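Local coordinates for surface presentation of antigens protein SpaO (Salmonella typhimurium, PDB 4YX7) that takes part in the secretory pathway that presents at the bacterial surface the determinants Salmonella needs to enter mammalian cells, at residues Ala42-Tyr47 with Gly52-Val57; Leu12-Gly17 with Ile61-Leu66. All blocks are in the same frame, centred on the assembly; numbering follows the deposited sequence.

Contact 1 of 2, residues Ala42-Tyr47 with Gly52-Val57; sequences AEVYCY and GHFNRV
Two backbone hydrogen bonds tie A42 and V44 to the facing strand. V44 N donates to G52 O at 2.8 Å, and F54 N donates to A42 O at 3.0 Å. Between them E43 and H53 form an antiparallel non-hydrogen-bonded pair, and the H53 CA-H also leans on the oxygen of A42, with CA and O 3.2 Å apart. The tight part lies beneath these bonds, where the ring of F54 swings back under the neighbouring strand. Its chi1 of 64° sets CG between the backbone N and the carbonyl carbon, which brings one face against A42, with CB 4.2 Å above the ring plane over its centre. The backbone of E43 meets the ring edge, F54 CE1 lying 3.3 Å from E43 O, while V44 CG2 reaches F54 CD1 at 3.8 Å on a slanting line. The looser side is that of H53, which is exposed; E43 beside it is buried, its OE2 6.0 Å from H53 NE2 and engaging R41 and K50 through long, weak ion pairs. Strands 39-46 and 49-57 follow each other in the chain and pair antiparallel across a short connection: a beta hairpin, here twisted, in this fragment of SpaO, a member of the FliN/MopA/SpaO family.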
ATOM      1  N   ALA A  42       2.595 -14.180  -9.901  1.00 30.88           N
ATOM      2  CA  ALA A  42       2.819 -14.540  -8.501  1.00 26.74           C
ATOM      3  C   ALA A  42       3.349 -15.952  -8.487  1.00 25.78           C
ATOM      4  O   ALA A  42       2.656 -16.876  -8.083  1.00 29.62           O
ATOM      5  CB  ALA A  42       1.555 -14.431  -7.687  1.00 27.02           C
ATOM      6  N   GLU A  43       4.581 -16.114  -8.957  1.00 25.44           N
ATOM      7  CA  GLU A  43       5.154 -17.437  -9.184  1.00 25.24           C
ATOM      8  C   GLU A  43       6.381 -17.701  -8.327  1.00 20.43           C
ATOM      9  O   GLU A  43       7.153 -16.796  -8.035  1.00 20.13           O
ATOM     10  CB  GLU A  43       5.546 -17.615 -10.652  1.00 28.15           C
ATOM     11  CG  GLU A  43       4.482 -17.311 -11.666  1.00 38.68           C
ATOM     12  CD  GLU A  43       5.088 -16.712 -12.925  1.00 49.37           C
ATOM     13  OE1 GLU A  43       6.054 -15.927 -12.793  1.00 53.48           O
ATOM     14  OE2 GLU A  43       4.626 -17.040 -14.042  1.00 52.98           O
ATOM     15  N   VAL A  44       6.560 -18.959  -7.943  1.00 21.83           N
ATOM     16  CA  VAL A  44       7.787 -19.381  -7.299  1.00 20.76           C
ATOM     17  C   VAL A  44       8.728 -19.923  -8.370  1.00 21.20           C
ATOM     18  O   VAL A  44       8.365 -20.791  -9.165  1.00 18.93           O
ATOM     19  CB  VAL A  44       7.546 -20.450  -6.225  1.00 20.52           C
ATOM     20  CG1 VAL A  44       8.785 -20.615  -5.389  1.00 17.20           C
ATOM     21  CG2 VAL A  44       6.370 -20.074  -5.358  1.00 19.96           C
ATOM     22  N   TYR A  45       9.934 -19.376  -8.400  1.00 21.60           N
ATOM     23  CA  TYR A  45      10.951 -19.812  -9.334  1.00 20.97           C
ATOM     24  C   TYR A  45      12.154 -20.364  -8.586  1.00 20.55           C
ATOM     25  O   TYR A  45      12.518 -19.875  -7.516  1.00 20.39           O
ATOM     26  CB  TYR A  45      11.392 -18.656 -10.245  1.00 21.04           C
ATOM     27  CG  TYR A  45      10.572 -18.488 -11.498  1.00 24.09           C
ATOM     28  CD1 TYR A  45       9.305 -17.941 -11.447  1.00 25.80           C
ATOM     29  CD2 TYR A  45      11.071 -18.871 -12.736  1.00 30.84           C
ATOM     30  CE1 TYR A  45       8.552 -17.778 -12.589  1.00 31.96           C
ATOM     31  CE2 TYR A  45      10.319 -18.717 -13.892  1.00 37.44           C
ATOM     32  CZ  TYR A  45       9.057 -18.164 -13.809  1.00 39.29           C
ATOM     33  OH  TYR A  45       8.293 -17.990 -14.946  1.00 46.39           O
ATOM     34  N   CYS A  46      12.739 -21.410  -9.151  1.00 19.55           N
ATOM     35  CA  CYS A  46      14.070 -21.849  -8.794  1.00 20.09           C
ATOM     36  C   CYS A  46      14.858 -21.875 -10.085  1.00 22.49           C
ATOM     37  O   CYS A  46      14.627 -22.727 -10.931  1.00 27.32           O
ATOM     38  CB  CYS A  46      14.052 -23.224  -8.132  1.00 21.57           C
ATOM     39  SG  CYS A  46      15.628 -23.688  -7.406  1.00 28.37           S
ATOM     40  N   TYR A  47      15.769 -20.928 -10.242  1.00 24.21           N
ATOM     41  CA  TYR A  47      16.400 -20.686 -11.535  1.00 29.24           C
ATOM     42  C   TYR A  47      15.312 -20.457 -12.600  1.00 28.67           C
ATOM     43  O   TYR A  47      14.390 -19.679 -12.383  1.00 27.03           O
ATOM     44  CB  TYR A  47      17.340 -21.850 -11.891  1.00 33.21           C
ATOM     45  CG  TYR A  47      18.400 -22.093 -10.825  1.00 34.71           C
ATOM     46  CD1 TYR A  47      19.459 -21.213 -10.666  1.00 36.45           C
ATOM     47  CD2 TYR A  47      18.336 -23.192  -9.979  1.00 35.80           C
ATOM     48  CE1 TYR A  47      20.427 -21.419  -9.703  1.00 35.99           C
ATOM     49  CE2 TYR A  47      19.301 -23.402  -9.013  1.00 36.23           C
ATOM     50  CZ  TYR A  47      20.344 -22.508  -8.886  1.00 37.10           C
ATOM     51  OH  TYR A  47      21.315 -22.694  -7.934  1.00 42.29           O
ATOM     52  N   GLY A  52       5.424 -23.152  -9.021  1.00 27.66           N
ATOM     53  CA  GLY A  52       4.013 -22.980  -8.694  1.00 30.07           C
ATOM     54  C   GLY A  52       3.625 -21.536  -8.396  1.00 27.59           C
ATOM     55  O   GLY A  52       4.440 -20.644  -8.585  1.00 26.31           O
ATOM     56  N   HIS A  53       2.385 -21.308  -7.951  1.00 29.03           N
ATOM     57  CA  HIS A  53       1.914 -19.967  -7.580  1.00 29.04           C
ATOM     58  C   HIS A  53       1.953 -19.759  -6.068  1.00 25.54           C
ATOM     59  O   HIS A  53       1.826 -20.710  -5.302  1.00 25.71           O
ATOM     60  CB  HIS A  53       0.474 -19.710  -8.062  1.00 37.90           C
ATOM     61  CG  HIS A  53       0.217 -20.084  -9.489  1.00 48.41           C
ATOM     62  ND1 HIS A  53      -0.728 -21.026  -9.855  1.00 54.37           N
ATOM     63  CD2 HIS A  53       0.763 -19.638 -10.646  1.00 51.19           C
ATOM     64  CE1 HIS A  53      -0.741 -21.148 -11.166  1.00 58.17           C
ATOM     65  NE2 HIS A  53       0.156 -20.316 -11.676  1.00 56.16           N
ATOM     66  N   PHE A  54       2.111 -18.513  -5.636  1.00 22.97           N
ATOM     67  CA  PHE A  54       1.926 -18.190  -4.228  1.00 22.49           C
ATOM     68  C   PHE A  54       0.888 -17.084  -4.077  1.00 23.44           C
ATOM     69  O   PHE A  54       0.319 -16.601  -5.061  1.00 20.71           O
ATOM     70  CB  PHE A  54       3.250 -17.784  -3.569  1.00 18.09           C
ATOM     71  CG  PHE A  54       3.865 -16.530  -4.129  1.00 21.56           C
ATOM     72  CD1 PHE A  54       4.752 -16.594  -5.186  1.00 22.59           C
ATOM     73  CD2 PHE A  54       3.576 -15.294  -3.582  1.00 21.00           C
ATOM     74  CE1 PHE A  54       5.319 -15.452  -5.699  1.00 23.00           C
ATOM     75  CE2 PHE A  54       4.143 -14.134  -4.094  1.00 23.81           C
ATOM     76  CZ  PHE A  54       5.021 -14.215  -5.152  1.00 25.73           C
ATOM     77  N   ASN A  55       0.639 -16.683  -2.837  1.00 26.44           N
ATOM     78  CA  ASN A  55      -0.269 -15.577  -2.575  1.00 28.05           C
ATOM     79  C   ASN A  55       0.209 -14.696  -1.438  1.00 25.83           C
ATOM     80  O   ASN A  55       0.618 -15.191  -0.397  1.00 25.29           O
ATOM     81  CB  ASN A  55      -1.663 -16.107  -2.276  1.00 34.77           C
ATOM     82  CG  ASN A  55      -2.292 -16.746  -3.480  1.00 42.43           C
ATOM     83  OD1 ASN A  55      -2.353 -16.139  -4.554  1.00 46.24           O
ATOM     84  ND2 ASN A  55      -2.750 -17.985  -3.327  1.00 44.20           N
ATOM     85  N   ARG A  56       0.159 -13.386  -1.653  1.00 28.90           N
ATOM     86  CA  ARG A  56       0.570 -12.426  -0.632  1.00 33.90           C
ATOM     87  C   ARG A  56      -0.564 -12.229   0.374  1.00 39.24           C
ATOM     88  O   ARG A  56      -1.594 -11.622   0.066  1.00 44.86           O
ATOM     89  CB  ARG A  56       0.989 -11.087  -1.262  1.00 30.82           C
ATOM     90  CG  ARG A  56       1.425 -10.029  -0.250  1.00 31.13           C
ATOM     91  CD  ARG A  56       2.805 -10.298   0.330  1.00 29.76           C
ATOM     92  NE  ARG A  56       2.890  -9.785   1.696  1.00 39.26           N
ATOM     93  CZ  ARG A  56       3.814  -8.934   2.121  1.00 41.91           C
ATOM     94  NH1 ARG A  56       4.742  -8.493   1.294  1.00 46.74           N
ATOM     95  NH2 ARG A  56       3.812  -8.523   3.370  1.00 43.91           N
ATOM     96  N   VAL A  57      -0.360 -12.757   1.575  1.00 34.73           N
ATOM     97  CA  VAL A  57      -1.363 -12.709   2.617  1.00 37.44           C
ATOM     98  C   VAL A  57      -0.918 -11.768   3.732  1.00 41.20           C
ATOM     99  O   VAL A  57       0.106 -11.086   3.594  1.00 40.86           O
ATOM    100  CB  VAL A  57      -1.624 -14.105   3.176  1.00 38.09           C
ATOM    101  CG1 VAL A  57      -2.390 -14.932   2.164  1.00 37.85           C
ATOM    102  CG2 VAL A  57      -0.304 -14.779   3.498  1.00 38.78           C
TER

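Contact 2 of 2, residues Leu12-Gly17 with Ile61-Leu66; sequences LRFVIG and IIVETL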
ATOM      1  N   LEU A  12      15.107 -19.977  -4.046  1.00 22.22           N
ATOM      2  CA  LEU A  12      13.802 -19.624  -4.593  1.00 22.71           C
ATOM      3  C   LEU A  12      13.642 -18.115  -4.765  1.00 23.86           C
ATOM      4  O   LEU A  12      14.132 -17.331  -3.962  1.00 25.07           O
ATOM      5  CB  LEU A  12      12.684 -20.168  -3.713  1.00 21.53           C
ATOM      6  CG  LEU A  12      12.720 -21.657  -3.379  1.00 18.59           C
ATOM      7  CD1 LEU A  12      11.511 -22.017  -2.567  1.00 23.68           C
ATOM      8  CD2 LEU A  12      12.784 -22.497  -4.629  1.00 20.52           C
ATOM      9  N   ARG A  13      12.976 -17.724  -5.844  1.00 23.88           N
ATOM     10  CA  ARG A  13      12.631 -16.332  -6.089  1.00 20.43           C
ATOM     11  C   ARG A  13      11.126 -16.244  -6.141  1.00 20.06           C
ATOM     12  O   ARG A  13      10.484 -17.006  -6.867  1.00 23.28           O
ATOM     13  CB  ARG A  13      13.233 -15.822  -7.397  1.00 18.96           C
ATOM     14  CG  ARG A  13      14.719 -16.045  -7.528  1.00 19.63           C
ATOM     15  CD  ARG A  13      15.250 -15.298  -8.721  1.00 20.56           C
ATOM     16  NE  ARG A  13      14.455 -15.581  -9.908  1.00 24.17           N
ATOM     17  CZ  ARG A  13      14.591 -16.683 -10.636  1.00 30.25           C
ATOM     18  NH1 ARG A  13      15.489 -17.596 -10.286  1.00 33.27           N
ATOM     19  NH2 ARG A  13      13.833 -16.881 -11.712  1.00 31.32           N
ATOM     20  N   PHE A  14      10.556 -15.339  -5.360  1.00 16.12           N
ATOM     21  CA  PHE A  14       9.120 -15.139  -5.388  1.00 16.54           C
ATOM     22  C   PHE A  14       8.811 -13.938  -6.263  1.00 15.84           C
ATOM     23  O   PHE A  14       8.966 -12.794  -5.867  1.00 15.07           O
ATOM     24  CB  PHE A  14       8.572 -14.996  -3.965  1.00 15.78           C
ATOM     25  CG  PHE A  14       8.742 -16.253  -3.138  1.00 18.70           C
ATOM     26  CD1 PHE A  14       9.922 -16.484  -2.427  1.00 20.61           C
ATOM     27  CD2 PHE A  14       7.755 -17.217  -3.106  1.00 17.50           C
ATOM     28  CE1 PHE A  14      10.100 -17.641  -1.689  1.00 18.08           C
ATOM     29  CE2 PHE A  14       7.925 -18.365  -2.363  1.00 18.08           C
ATOM     30  CZ  PHE A  14       9.100 -18.575  -1.652  1.00 16.48           C
ATOM     31  N   VAL A  15       8.389 -14.236  -7.481  1.00 19.26           N
ATOM     32  CA  VAL A  15       8.220 -13.239  -8.518  1.00 21.56           C
ATOM     33  C   VAL A  15       6.796 -12.685  -8.551  1.00 18.90           C
ATOM     34  O   VAL A  15       5.838 -13.436  -8.705  1.00 20.33           O
ATOM     35  CB  VAL A  15       8.572 -13.842  -9.888  1.00 16.30           C
ATOM     36  CG1 VAL A  15       8.548 -12.782 -10.958  1.00 16.68           C
ATOM     37  CG2 VAL A  15       9.927 -14.518  -9.821  1.00 18.01           C
ATOM     38  N   ILE A  16       6.671 -11.368  -8.418  1.00 18.03           N
ATOM     39  CA  ILE A  16       5.372 -10.694  -8.454  1.00 17.55           C
ATOM     40  C   ILE A  16       5.079 -10.032  -9.799  1.00 18.90           C
ATOM     41  O   ILE A  16       4.016  -9.447  -9.991  1.00 20.99           O
ATOM     42  CB  ILE A  16       5.260  -9.613  -7.367  1.00 17.92           C
ATOM     43  CG1 ILE A  16       6.321  -8.529  -7.585  1.00 18.90           C
ATOM     44  CG2 ILE A  16       5.367 -10.239  -5.983  1.00 16.57           C
ATOM     45  CD1 ILE A  16       6.256  -7.399  -6.602  1.00 17.78           C
ATOM     46  N   GLY A  17       6.007 -10.118 -10.739  1.00 15.85           N
ATOM     47  CA  GLY A  17       5.741  -9.553 -12.041  1.00 16.95           C
ATOM     48  C   GLY A  17       6.974  -9.477 -12.892  1.00 18.18           C
ATOM     49  O   GLY A  17       8.078  -9.680 -12.394  1.00 20.17           O
ATOM     50  N   ILE A  61       3.698 -14.980   2.909  1.00 28.47           N
ATOM     51  CA  ILE A  61       3.412 -15.692   1.661  1.00 29.03           C
ATOM     52  C   ILE A  61       2.928 -17.128   1.925  1.00 31.84           C
ATOM     53  O   ILE A  61       3.481 -17.836   2.767  1.00 24.66           O
ATOM     54  CB  ILE A  61       4.672 -15.743   0.742  1.00 21.28           C
ATOM     55  CG1 ILE A  61       4.979 -14.367   0.157  1.00 18.64           C
ATOM     56  CG2 ILE A  61       4.494 -16.746  -0.382  1.00 18.91           C
ATOM     57  CD1 ILE A  61       6.323 -14.297  -0.533  1.00 17.53           C
ATOM     58  N   ILE A  62       1.883 -17.545   1.211  1.00 32.25           N
ATOM     59  CA  ILE A  62       1.443 -18.938   1.222  1.00 33.71           C
ATOM     60  C   ILE A  62       1.618 -19.518  -0.170  1.00 28.87           C
ATOM     61  O   ILE A  62       1.072 -18.984  -1.127  1.00 26.03           O
ATOM     62  CB  ILE A  62      -0.037 -19.086   1.648  1.00 38.53           C
ATOM     63  CG1 ILE A  62      -0.262 -18.528   3.054  1.00 41.03           C
ATOM     64  CG2 ILE A  62      -0.466 -20.544   1.591  1.00 40.08           C
ATOM     65  CD1 ILE A  62       0.325 -19.374   4.152  1.00 43.37           C
ATOM     66  N   VAL A  63       2.382 -20.599  -0.291  1.00 31.43           N
ATOM     67  CA  VAL A  63       2.619 -21.205  -1.601  1.00 34.21           C
ATOM     68  C   VAL A  63       1.640 -22.354  -1.847  1.00 35.68           C
ATOM     69  O   VAL A  63       1.389 -23.153  -0.947  1.00 36.94           O
ATOM     70  CB  VAL A  63       4.072 -21.711  -1.738  1.00 35.23           C
ATOM     71  CG1 VAL A  63       4.279 -22.407  -3.077  1.00 37.95           C
ATOM     72  CG2 VAL A  63       5.043 -20.556  -1.599  1.00 31.50           C
ATOM     73  N   GLU A  64       1.090 -22.421  -3.061  1.00 52.00           N
ATOM     74  CA  GLU A  64       0.088 -23.420  -3.418  1.00 55.63           C
ATOM     75  C   GLU A  64       0.691 -24.717  -3.950  1.00 57.76           C
ATOM     76  O   GLU A  64       0.509 -25.781  -3.369  1.00 61.06           O
ATOM     77  CB  GLU A  64      -0.866 -22.869  -4.477  1.00 56.85           C
ATOM     78  CG  GLU A  64      -1.282 -21.432  -4.293  1.00 60.61           C
ATOM     79  CD  GLU A  64      -2.324 -21.005  -5.302  1.00 66.93           C
ATOM     80  OE1 GLU A  64      -2.947 -21.894  -5.919  1.00 70.97           O
ATOM     81  OE2 GLU A  64      -2.505 -19.782  -5.494  1.00 67.09           O
ATOM     82  N   THR A  65       1.400 -24.625  -5.070  1.00 58.55           N
ATOM     83  CA  THR A  65       1.808 -25.817  -5.807  1.00 62.99           C
ATOM     84  C   THR A  65       3.107 -26.433  -5.286  1.00 63.93           C
ATOM     85  O   THR A  65       3.085 -27.392  -4.510  1.00 67.77           O
ATOM     86  CB  THR A  65       1.980 -25.506  -7.313  1.00 64.76           C
ATOM     87  OG1 THR A  65       0.760 -24.972  -7.835  1.00 68.41           O
ATOM     88  CG2 THR A  65       2.349 -26.770  -8.094  1.00 67.20           C
ATOM     89  N   LEU A  66       4.231 -25.848  -5.703  1.00 59.46           N
ATOM     90  CA  LEU A  66       5.548 -26.478  -5.619  1.00 52.10           C
ATOM     91  C   LEU A  66       5.526 -27.852  -6.270  1.00 47.27           C
ATOM     92  O   LEU A  66       5.451 -28.878  -5.595  1.00 46.47           O
ATOM     93  CB  LEU A  66       6.042 -26.571  -4.173  1.00 52.42           C
ATOM     94  CG  LEU A  66       6.598 -25.253  -3.632  1.00 51.46           C
ATOM     95  CD1 LEU A  66       7.297 -25.454  -2.318  1.00 54.16           C
ATOM     96  CD2 LEU A  66       7.551 -24.626  -4.623  1.00 48.34           C
TER
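I61 is the first residue of the 61-66 segment to meet F14, and it does so through the end of its side chain. With CG1 anti to the carbonyl carbon (chi1 -71°) and the chain extended beyond it, CD1 is carried to F14 CG and CD2, each 4.1 Å away; this methyl lies neither squarely over the ring nor in its plane. I62 points the opposite way. At V63 the side chain turns back toward F14. Its CG2 methyl sits at the ring edge, near the ring plane and 3.7 Å from F14 CE2, so the two residues grip different parts of one phenyl group. No hydrogen bond joins the two segments, and their nearest CA atoms, those of F14 and I61, are 9.1 Å apart. Such a meeting of the first and last strands of a four-stranded antiparallel sheet, by side chains alone, is consistent with a strongly twisted sheet whose outer strands meet over an apolar core. F54 adds its ring to F14 in an edge-to-face pair, and V44 packs there too. Strand 9-22 also pairs antiparallel with a strand of another protein chain, which continues the sheet across the interface, and I61 joins that pairing. After V63 the strand gives way to loop, where E64 and T65 are both exposed and poorly ordered; E64 OE2 is hydrogen-bonded to N55 ND2, and the L66 side chain touches L51.

The centres of contacts 1 and 2 lie about 2 Å apart, so the two are parts of a single small core. Along the chain the order is 12-17, 42-47, 52-57 and 61-66, and the hairpin of contact 1 falls between the strands that contact 2 brings together. All four segments share one antiparallel sheet with strands in sequence order: 9-22 lies beside 39-46, and 49-57 beside 60-63. Direct bonds stitch the contacts together, among them R13 N with Y45 O at 2.8 Å, a probable hydrogen bond. The middle strands thus link the outer pair, and both outer strands pair with a strand of another protein chain, mainly strand 9-22, joining this domain's core to the assembly.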